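Local coordinates for protein IscA (Thermosynechococcus elongatus, PDB 1X0G) that binds a [2Fe-2S] cluster and probably serves as a scaffold on which iron-sulfur clusters are built before transfer, at residues W40-A45 and E72-L77; V2-A7 and W62-A67; D80-L85 and A89-N94. All blocks are in the same frame, centred on the assembly; numbering follows the deposited sequence.

Interaction 1: W40-A45 and E72-L77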
loop_
_atom_site.group_PDB
_atom_site.type_symbol
_atom_site.label_atom_id
_atom_site.label_comp_id
_atom_site.label_asym_id
_atom_site.label_seq_id
_atom_site.Cartn_x
_atom_site.Cartn_y
_atom_site.Cartn_z
ATOM N N TRP C 40 -7.156 -2.829 5.344
ATOM C CA TRP C 40 -6.757 -2.057 6.493
ATOM C C TRP C 40 -6.703 -3.037 7.637
ATOM O O TRP C 40 -7.584 -3.900 7.723
ATOM C CB TRP C 40 -7.801 -0.980 6.767
ATOM C CG TRP C 40 -7.914 0.093 5.702
ATOM C CD1 TRP C 40 -8.982 0.282 4.823
ATOM C CD2 TRP C 40 -6.967 1.114 5.376
ATOM N NE1 TRP C 40 -8.745 1.348 4.025
ATOM C CE2 TRP C 40 -7.535 1.896 4.347
ATOM C CE3 TRP C 40 -5.742 1.495 5.901
ATOM C CZ2 TRP C 40 -6.872 2.989 3.770
ATOM C CZ3 TRP C 40 -5.065 2.577 5.319
ATOM C CH2 TRP C 40 -5.641 3.318 4.268
ATOM N N ARG C 41 -5.663 -2.984 8.448
ATOM C CA ARG C 41 -5.634 -3.697 9.726
ATOM C C ARG C 41 -5.963 -2.670 10.758
ATOM O O ARG C 41 -5.543 -1.509 10.635
ATOM C CB ARG C 41 -4.231 -4.181 9.966
ATOM C CG ARG C 41 -3.991 -5.408 10.906
ATOM C CD ARG C 41 -2.838 -4.953 11.757
ATOM N NE ARG C 41 -2.515 -5.606 13.029
ATOM C CZ ARG C 41 -2.310 -6.919 13.195
ATOM N NH1 ARG C 41 -2.489 -7.797 12.167
ATOM N NH2 ARG C 41 -1.933 -7.364 14.419
ATOM N N TYR C 42 -6.759 -3.038 11.753
ATOM C CA TYR C 42 -6.909 -2.173 12.910
ATOM C C TYR C 42 -5.621 -2.074 13.646
ATOM O O TYR C 42 -4.785 -3.046 13.678
ATOM C CB TYR C 42 -7.829 -2.786 13.905
ATOM C CG TYR C 42 -9.147 -2.935 13.367
ATOM C CD1 TYR C 42 -9.544 -4.141 12.847
ATOM C CD2 TYR C 42 -10.014 -1.849 13.345
ATOM C CE1 TYR C 42 -10.747 -4.270 12.242
ATOM C CE2 TYR C 42 -11.257 -1.988 12.757
ATOM C CZ TYR C 42 -11.593 -3.200 12.191
ATOM O OH TYR C 42 -12.804 -3.345 11.631
ATOM N N ASP C 43 -5.441 -0.943 14.295
ATOM C CA ASP C 43 -4.297 -0.811 15.169
ATOM C C ASP C 43 -4.699 -0.164 16.504
ATOM O O ASP C 43 -5.270 0.992 16.587
ATOM C CB ASP C 43 -3.226 -0.018 14.468
ATOM C CG ASP C 43 -2.088 0.292 15.388
ATOM O OD1 ASP C 43 -0.974 -0.218 15.113
ATOM O OD2 ASP C 43 -2.298 0.991 16.435
ATOM N N LEU C 44 -4.383 -0.885 17.561
ATOM C CA LEU C 44 -4.787 -0.475 18.849
ATOM C C LEU C 44 -3.618 -0.187 19.712
ATOM O O LEU C 44 -2.762 -1.011 19.857
ATOM C CB LEU C 44 -5.525 -1.617 19.463
ATOM C CG LEU C 44 -6.928 -1.872 18.906
ATOM C CD1 LEU C 44 -7.509 -3.156 19.520
ATOM C CD2 LEU C 44 -7.918 -0.699 19.137
ATOM N N ALA C 45 -3.594 0.955 20.345
ATOM C CA ALA C 45 -2.545 1.224 21.311
ATOM C C ALA C 45 -3.121 1.857 22.588
ATOM O O ALA C 45 -4.081 2.619 22.567
ATOM C CB ALA C 45 -1.582 2.100 20.709
ATOM N N GLU C 72 -13.839 7.782 8.929
ATOM C CA GLU C 72 -14.717 7.268 7.897
ATOM C C GLU C 72 -14.674 5.747 7.887
ATOM O O GLU C 72 -15.679 5.055 7.654
ATOM C CB GLU C 72 -14.242 7.782 6.546
ATOM C CG GLU C 72 -13.003 8.756 6.614
ATOM C CD GLU C 72 -12.988 9.801 5.434
ATOM O OE1 GLU C 72 -13.535 9.497 4.334
ATOM O OE2 GLU C 72 -12.434 10.920 5.596
ATOM N N LEU C 73 -13.491 5.218 8.137
ATOM C CA LEU C 73 -13.323 3.790 8.158
ATOM C C LEU C 73 -13.830 3.132 9.452
ATOM O O LEU C 73 -14.038 1.914 9.444
ATOM C CB LEU C 73 -11.889 3.409 7.921
ATOM C CG LEU C 73 -11.270 3.914 6.626
ATOM C CD1 LEU C 73 -9.743 3.604 6.731
ATOM C CD2 LEU C 73 -11.804 3.173 5.487
ATOM N N LEU C 74 -14.079 3.906 10.517
ATOM C CA LEU C 74 -14.245 3.326 11.854
ATOM C C LEU C 74 -15.507 3.746 12.546
ATOM O O LEU C 74 -15.832 3.145 13.574
ATOM C CB LEU C 74 -13.081 3.670 12.803
ATOM C CG LEU C 74 -11.669 3.178 12.482
ATOM C CD1 LEU C 74 -10.635 3.685 13.451
ATOM C CD2 LEU C 74 -11.480 1.667 12.273
ATOM N N ARG C 75 -16.189 4.785 12.043
ATOM C CA ARG C 75 -17.452 5.261 12.625
ATOM C C ARG C 75 -18.344 4.068 13.032
ATOM O O ARG C 75 -18.654 3.230 12.193
ATOM C CB ARG C 75 -18.166 6.141 11.615
ATOM C CG ARG C 75 -19.415 6.901 12.176
ATOM C CD ARG C 75 -19.730 8.227 11.427
ATOM N NE ARG C 75 -18.508 9.049 11.203
ATOM C CZ ARG C 75 -18.091 10.048 12.000
ATOM N NH1 ARG C 75 -18.801 10.393 13.078
ATOM N NH2 ARG C 75 -16.965 10.712 11.719
ATOM N N GLY C 76 -18.725 3.955 14.310
ATOM C CA GLY C 76 -19.614 2.861 14.730
ATOM C C GLY C 76 -18.983 1.473 14.924
ATOM O O GLY C 76 -19.668 0.474 15.201
ATOM N N LEU C 77 -17.672 1.386 14.807
ATOM C CA LEU C 77 -17.006 0.174 15.207
ATOM C C LEU C 77 -17.462 -0.196 16.628
ATOM O O LEU C 77 -17.646 0.659 17.505
ATOM C CB LEU C 77 -15.524 0.429 15.252
ATOM C CG LEU C 77 -14.663 -0.741 15.558
ATOM C CD1 LEU C 77 -14.713 -1.594 14.305
ATOM C CD2 LEU C 77 -13.258 -0.188 15.816
#
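W40 and L73 have CA atoms 8.9 Å apart, and Y42 and L74 9.2 Å, so strand 40-46 meets the end of helix 71-74 and the turn after it through side chains alone. At the tryptophan the contact is CH-pi. Methyl CD1 of L73 lies over one face of the indole, 3.7 Å from the centroid of the W40 five-membered ring and 12° off its normal, the side chains crossing at about a right angle. The phenol of Y42 is met differently: CD2 of L74 comes to the ring edge, near its plane, 3.7 Å from Y42 CE2, whereas CD1 of L77 approaches obliquely and lies 3.7 Å from Y42 OH. L77 is brought round by a type II turn closed by its N on L74 O at 2.8 Å, and with CG anti to the backbone N (chi1 -176°) it reaches in to the phenol. The buried Y42 hydroxyl is satisfied by N94 ND2, which also bonds L73 O. This is apolar packing of a helix end and turn on one face of the larger sheet, with the Y42 side chain about 9 Å from the bound [2Fe-2S] cluster. Around these side chains, V32 of strand 27-34 packs on both W40 and L73, F92 of strand 89-93 and F107 of strand 106-108 stack on Y42, and W40 meets W40 of the third subunit.

Interaction 2: V2-A7 and W62-A67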
loop_
_atom_site.group_PDB
_atom_site.type_symbol
_atom_site.label_atom_id
_atom_site.label_comp_id
_atom_site.label_asym_id
_atom_site.label_seq_id
_atom_site.Cartn_x
_atom_site.Cartn_y
_atom_site.Cartn_z
ATOM N N VAL C 2 -18.304 4.047 17.860
ATOM C CA VAL C 2 -17.352 3.236 18.622
ATOM C C VAL C 2 -17.750 2.756 20.013
ATOM O O VAL C 2 -17.877 3.514 20.953
ATOM C CB VAL C 2 -15.999 3.860 18.654
ATOM C CG1 VAL C 2 -15.047 3.006 19.445
ATOM C CG2 VAL C 2 -15.551 3.918 17.246
ATOM N N GLU C 3 -17.858 1.446 20.130
ATOM C CA GLU C 3 -18.346 0.869 21.334
ATOM C C GLU C 3 -17.427 -0.205 21.871
ATOM O O GLU C 3 -16.896 -1.013 21.116
ATOM C CB GLU C 3 -19.720 0.297 21.049
ATOM C CG GLU C 3 -20.789 1.350 21.002
ATOM C CD GLU C 3 -22.116 0.740 21.295
ATOM O OE1 GLU C 3 -22.210 -0.527 21.166
ATOM O OE2 GLU C 3 -23.046 1.509 21.664
ATOM N N LEU C 4 -17.260 -0.224 23.188
ATOM C CA LEU C 4 -16.555 -1.313 23.827
ATOM C C LEU C 4 -17.450 -2.146 24.675
ATOM O O LEU C 4 -18.258 -1.602 25.452
ATOM C CB LEU C 4 -15.435 -0.789 24.676
ATOM C CG LEU C 4 -14.260 -0.747 23.714
ATOM C CD1 LEU C 4 -14.220 0.643 23.141
ATOM C CD2 LEU C 4 -12.979 -1.075 24.410
ATOM N N THR C 5 -17.300 -3.460 24.539
ATOM C CA THR C 5 -18.000 -4.378 25.417
ATOM C C THR C 5 -17.271 -4.378 26.726
ATOM O O THR C 5 -16.064 -4.167 26.733
ATOM C CB THR C 5 -17.990 -5.779 24.893
ATOM O OG1 THR C 5 -16.619 -6.203 24.748
ATOM C CG2 THR C 5 -18.739 -5.815 23.586
ATOM N N PRO C 6 -17.984 -4.602 27.834
ATOM C CA PRO C 6 -17.268 -4.699 29.104
ATOM C C PRO C 6 -16.170 -5.752 28.993
ATOM O O PRO C 6 -15.067 -5.521 29.439
ATOM C CB PRO C 6 -18.351 -5.128 30.098
ATOM C CG PRO C 6 -19.575 -4.635 29.509
ATOM C CD PRO C 6 -19.429 -4.771 28.016
ATOM N N ALA C 7 -16.445 -6.872 28.347
ATOM C CA ALA C 7 -15.388 -7.847 28.087
ATOM C C ALA C 7 -14.080 -7.168 27.575
ATOM O O ALA C 7 -13.019 -7.268 28.240
ATOM C CB ALA C 7 -15.898 -8.997 27.148
ATOM N N TRP C 62 -13.439 4.965 30.330
ATOM C CA TRP C 62 -12.347 4.826 29.381
ATOM C C TRP C 62 -12.461 5.769 28.256
ATOM O O TRP C 62 -13.503 5.852 27.611
ATOM C CB TRP C 62 -12.320 3.453 28.748
ATOM C CG TRP C 62 -11.545 2.572 29.535
ATOM C CD1 TRP C 62 -11.926 1.987 30.686
ATOM C CD2 TRP C 62 -10.205 2.177 29.295
ATOM N NE1 TRP C 62 -10.909 1.225 31.183
ATOM C CE2 TRP C 62 -9.828 1.332 30.359
ATOM C CE3 TRP C 62 -9.283 2.444 28.281
ATOM C CZ2 TRP C 62 -8.573 0.742 30.447
ATOM C CZ3 TRP C 62 -8.019 1.856 28.365
ATOM C CH2 TRP C 62 -7.676 1.017 29.453
ATOM N N THR C 63 -11.350 6.423 27.952
ATOM C CA THR C 63 -11.301 7.293 26.787
ATOM C C THR C 63 -10.893 6.558 25.512
ATOM O O THR C 63 -9.913 5.801 25.471
ATOM C CB THR C 63 -10.405 8.499 27.017
ATOM O OG1 THR C 63 -10.619 9.017 28.361
ATOM C CG2 THR C 63 -10.727 9.549 25.971
ATOM N N ILE C 64 -11.672 6.773 24.466
ATOM C CA ILE C 64 -11.421 6.082 23.250
ATOM C C ILE C 64 -11.155 7.048 22.152
ATOM O O ILE C 64 -12.001 7.874 21.825
ATOM C CB ILE C 64 -12.551 5.189 22.899
ATOM C CG1 ILE C 64 -12.514 3.938 23.780
ATOM C CG2 ILE C 64 -12.362 4.693 21.490
ATOM C CD1 ILE C 64 -13.240 4.043 25.096
ATOM N N ALA C 65 -9.954 6.945 21.585
ATOM C CA ALA C 65 -9.457 7.943 20.638
ATOM C C ALA C 65 -9.365 7.346 19.229
ATOM O O ALA C 65 -8.609 6.380 18.999
ATOM C CB ALA C 65 -8.152 8.396 21.084
ATOM N N ILE C 66 -10.129 7.901 18.294
ATOM C CA ILE C 66 -10.075 7.436 16.931
ATOM C C ILE C 66 -9.253 8.407 16.102
ATOM O O ILE C 66 -9.521 9.622 16.114
ATOM C CB ILE C 66 -11.504 7.398 16.355
ATOM C CG1 ILE C 66 -12.475 6.659 17.293
ATOM C CG2 ILE C 66 -11.538 6.752 14.931
ATOM C CD1 ILE C 66 -12.217 5.164 17.394
ATOM N N ALA C 67 -8.253 7.916 15.375
ATOM C CA ALA C 67 -7.448 8.798 14.501
ATOM C C ALA C 67 -8.321 9.445 13.451
ATOM O O ALA C 67 -9.011 8.759 12.729
ATOM C CB ALA C 67 -6.464 7.988 13.815
#
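Beside the apolar contact of V2 and L4 with I64 and I66, the hydroxyl of T5 is gripped twice: OG1 caps helix 6-15 as its N-cap, bonding A8 N, and also hydrogen-bonds D80 OD1. Across the contact itself nothing polar is exchanged; four buried aliphatic side chains do the work. V2 uses both of its methyls. CG2 reaches tip to tip toward I66, 3.6 Å from its CD1, while CG1 meets I64 CG2 at 3.8 Å. With V2 CG1 anti to the backbone N (chi1 180°), CG2 is turned to I66 and CG1 to I64, CG1 staying close to I66 CD1 as well. L4 comes in farther along, across I64 at a slant, its CD1 lying 3.8 Å from I64 CG1 and 4.0 Å from I64 CD1. I64 is therefore shared: its CG2 branch is used by V2 and its longer branch by L4. E3, between the two, points away, and its backbone bonds L77 and V79 alongside. L4 also touches I9 and L12 of the helix, and I66 rests on I30 of strand 27-34. V2, just ahead of strand 3-4, and L4 within it thus face strand 62-66. Strand 3-4 is an outer strand of the three-stranded sheet, parallel to 78-82, and 62-66 belongs to the larger mixed sheet, so the contact closes the two sheets on each other inside the HesB/IscA fold.

Interaction 3: D80-L85 and A89-N94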
loop_
_atom_site.group_PDB
_atom_site.type_symbol
_atom_site.label_atom_id
_atom_site.label_comp_id
_atom_site.label_asym_id
_atom_site.label_seq_id
_atom_site.Cartn_x
_atom_site.Cartn_y
_atom_site.Cartn_z
ATOM N N ASP C 80 -14.964 -6.016 20.728
ATOM C CA ASP C 80 -15.289 -6.993 21.759
ATOM C C ASP C 80 -13.963 -7.687 22.105
ATOM O O ASP C 80 -12.968 -7.557 21.367
ATOM C CB ASP C 80 -16.195 -7.970 21.092
ATOM C CG ASP C 80 -16.895 -8.896 22.039
ATOM O OD1 ASP C 80 -16.997 -8.661 23.270
ATOM O OD2 ASP C 80 -17.393 -9.902 21.501
ATOM N N TYR C 81 -13.921 -8.417 23.207
ATOM C CA TYR C 81 -12.775 -9.247 23.447
ATOM C C TYR C 81 -13.241 -10.676 23.738
ATOM O O TYR C 81 -14.075 -10.832 24.588
ATOM C CB TYR C 81 -11.980 -8.695 24.607
ATOM C CG TYR C 81 -10.720 -9.484 24.893
ATOM C CD1 TYR C 81 -9.568 -9.329 24.119
ATOM C CD2 TYR C 81 -10.670 -10.388 25.965
ATOM C CE1 TYR C 81 -8.374 -10.043 24.411
ATOM C CE2 TYR C 81 -9.485 -11.111 26.237
ATOM C CZ TYR C 81 -8.357 -10.908 25.433
ATOM O OH TYR C 81 -7.238 -11.616 25.695
ATOM N N ILE C 82 -12.706 -11.700 23.053
ATOM C CA ILE C 82 -13.119 -13.081 23.237
ATOM C C ILE C 82 -11.974 -13.980 23.749
ATOM O O ILE C 82 -10.936 -14.007 23.138
ATOM C CB ILE C 82 -13.753 -13.583 21.911
ATOM C CG1 ILE C 82 -15.100 -12.888 21.752
ATOM C CG2 ILE C 82 -13.962 -15.148 21.865
ATOM C CD1 ILE C 82 -15.845 -13.283 20.511
ATOM N N GLU C 83 -12.115 -14.666 24.873
ATOM C CA GLU C 83 -11.066 -15.591 25.262
ATOM C C GLU C 83 -10.867 -16.684 24.218
ATOM O O GLU C 83 -11.818 -17.145 23.615
ATOM C CB GLU C 83 -11.408 -16.275 26.589
ATOM C CG GLU C 83 -11.581 -15.366 27.851
ATOM C CD GLU C 83 -10.286 -14.558 28.256
ATOM O OE1 GLU C 83 -9.121 -14.853 27.805
ATOM O OE2 GLU C 83 -10.477 -13.606 29.055
ATOM N N ASP C 84 -9.641 -17.145 24.035
ATOM C CA ASP C 84 -9.379 -18.324 23.209
ATOM C C ASP C 84 -8.158 -19.010 23.735
ATOM O O ASP C 84 -7.610 -18.542 24.722
ATOM C CB ASP C 84 -9.183 -17.985 21.765
ATOM C CG ASP C 84 -8.177 -16.795 21.528
ATOM O OD1 ASP C 84 -7.138 -16.674 22.265
ATOM O OD2 ASP C 84 -8.442 -15.967 20.586
ATOM N N LEU C 85 -7.754 -20.122 23.114
ATOM C CA LEU C 85 -6.557 -20.826 23.490
ATOM C C LEU C 85 -5.285 -19.995 23.312
ATOM O O LEU C 85 -4.257 -20.300 23.866
ATOM C CB LEU C 85 -6.416 -22.067 22.634
ATOM C CG LEU C 85 -7.472 -23.124 22.844
ATOM C CD1 LEU C 85 -7.020 -24.272 22.069
ATOM C CD2 LEU C 85 -7.539 -23.470 24.269
ATOM N N ALA C 89 -8.462 -12.471 22.112
ATOM C CA ALA C 89 -8.220 -11.542 21.012
ATOM C C ALA C 89 -9.386 -10.576 20.951
ATOM O O ALA C 89 -10.534 -10.934 21.245
ATOM C CB ALA C 89 -8.070 -12.259 19.717
ATOM N N PHE C 90 -9.086 -9.339 20.592
ATOM C CA PHE C 90 -10.134 -8.386 20.244
ATOM C C PHE C 90 -10.842 -8.799 19.012
ATOM O O PHE C 90 -10.234 -9.413 18.171
ATOM C CB PHE C 90 -9.530 -7.011 20.054
ATOM C CG PHE C 90 -8.989 -6.484 21.316
ATOM C CD1 PHE C 90 -7.626 -6.595 21.598
ATOM C CD2 PHE C 90 -9.868 -6.000 22.304
ATOM C CE1 PHE C 90 -7.147 -6.179 22.834
ATOM C CE2 PHE C 90 -9.388 -5.517 23.527
ATOM C CZ PHE C 90 -8.039 -5.618 23.803
ATOM N N ARG C 91 -12.134 -8.480 18.942
ATOM C CA ARG C 91 -12.957 -8.732 17.769
ATOM C C ARG C 91 -13.473 -7.432 17.400
ATOM O O ARG C 91 -13.742 -6.635 18.268
ATOM C CB ARG C 91 -14.208 -9.562 18.105
ATOM C CG ARG C 91 -14.037 -11.026 18.084
ATOM C CD ARG C 91 -13.519 -11.594 16.734
ATOM N NE ARG C 91 -13.432 -13.049 16.907
ATOM C CZ ARG C 91 -12.421 -13.674 17.520
ATOM N NH1 ARG C 91 -11.377 -12.956 17.965
ATOM N NH2 ARG C 91 -12.464 -15.008 17.689
ATOM N N PHE C 92 -13.720 -7.243 16.122
ATOM C CA PHE C 92 -14.251 -5.981 15.633
ATOM C C PHE C 92 -15.445 -6.145 14.764
ATOM O O PHE C 92 -15.472 -6.969 13.875
ATOM C CB PHE C 92 -13.208 -5.373 14.764
ATOM C CG PHE C 92 -11.983 -5.068 15.492
ATOM C CD1 PHE C 92 -10.962 -6.007 15.581
ATOM C CD2 PHE C 92 -11.843 -3.862 16.152
ATOM C CE1 PHE C 92 -9.786 -5.707 16.286
ATOM C CE2 PHE C 92 -10.640 -3.568 16.861
ATOM C CZ PHE C 92 -9.637 -4.464 16.911
ATOM N N HIS C 93 -16.434 -5.331 14.979
ATOM C CA HIS C 93 -17.565 -5.413 14.130
ATOM C C HIS C 93 -17.632 -4.001 13.579
ATOM O O HIS C 93 -17.851 -3.038 14.327
ATOM C CB HIS C 93 -18.787 -5.799 14.947
ATOM C CG HIS C 93 -18.605 -7.073 15.710
ATOM N ND1 HIS C 93 -18.809 -8.313 15.140
ATOM C CD2 HIS C 93 -18.247 -7.302 17.001
ATOM C CE1 HIS C 93 -18.578 -9.249 16.047
ATOM N NE2 HIS C 93 -18.224 -8.663 17.178
ATOM N N ASN C 94 -17.397 -3.884 12.281
ATOM C CA ASN C 94 -17.246 -2.607 11.655
ATOM C C ASN C 94 -18.307 -2.493 10.595
ATOM O O ASN C 94 -18.246 -3.168 9.578
ATOM C CB ASN C 94 -15.863 -2.542 11.056
ATOM C CG ASN C 94 -15.553 -1.201 10.430
ATOM O OD1 ASN C 94 -16.411 -0.319 10.336
ATOM N ND2 ASN C 94 -14.273 -1.026 10.021
HETATM O O HOH W 1 -10.693 -14.491 20.522
#
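Y81 turns an edge of its ring to the face of the F90 ring, a T-shaped (edge-to-face) pair with centroids 5.0 Å apart and planes at 61°. The touching atom is CD1 of Y81, which stands over the centre of the phenyl and lies 3.8 Å from F90 CD2. Y81 has CG anti to its backbone N (chi1 -178°), whereas F90 has CG beside its own N, and the two rings leave a non-hydrogen-bonded pair on the same side of the sheet. The phenol also passes obliquely by the A89 backbone, and its hydroxyl is bonded to G87 O in the connection. A8 and E11 touch Y81, and L12 touches F90, so helix 6-15 covers the Y81 end of this face, while L44 and, from the second subunit, L85 also pack on F90.

D80, I82, A89 and R91 occupy the other side. D80 and R91 lie abreast, CB to CB 3.9 Å, while I82 crosses R91 at about a right angle, its CD1 3.8 Å from R91 CG. The arginine chain bends at chi2 (-57°), and one water donates to I82 O at 2.7 Å and to D84 OD2 at 2.7 Å. That water joins D84 firmly to I82 O and only weakly to R91, whose NH1 is 5.0 Å from D84 OD2, too far for a direct salt bridge. D80 OD1 is held by the T5 hydroxyl.

Beneath the side chains, D80 and R91 exchange two backbone hydrogen bonds, and I82 and A89 two more. Alternating hydrogen-bonded and non-hydrogen-bonded pairs, on strands strongly twisted against each other and joined by a six-residue connection, mark an antiparallel beta hairpin, here formed by strands 78-82 and 89-93.

The segments of interactions 1 and 2 alternate along the chain (2-7, 40-45, 62-67, 72-77), and interaction 3 follows, in a hairpin local in sequence. Their centres lie about 11 Å (1 and 2), about 14 Å (1 and 3) and about 13 Å (2 and 3) apart. Interaction 2 spans the two sheets, interaction 3 builds part of the smaller one, and interaction 1 lays the turn leading to strand 78-82 on the larger. They touch directly: L74 packs on I66, H93 O lies beside L77, and A7 CB packs on Y81 O. Interactions 1 and 3 also touch other subunits, and R91 lies about 10 Å from the bound [2Fe-2S] cluster, whereas interaction 2 is internal.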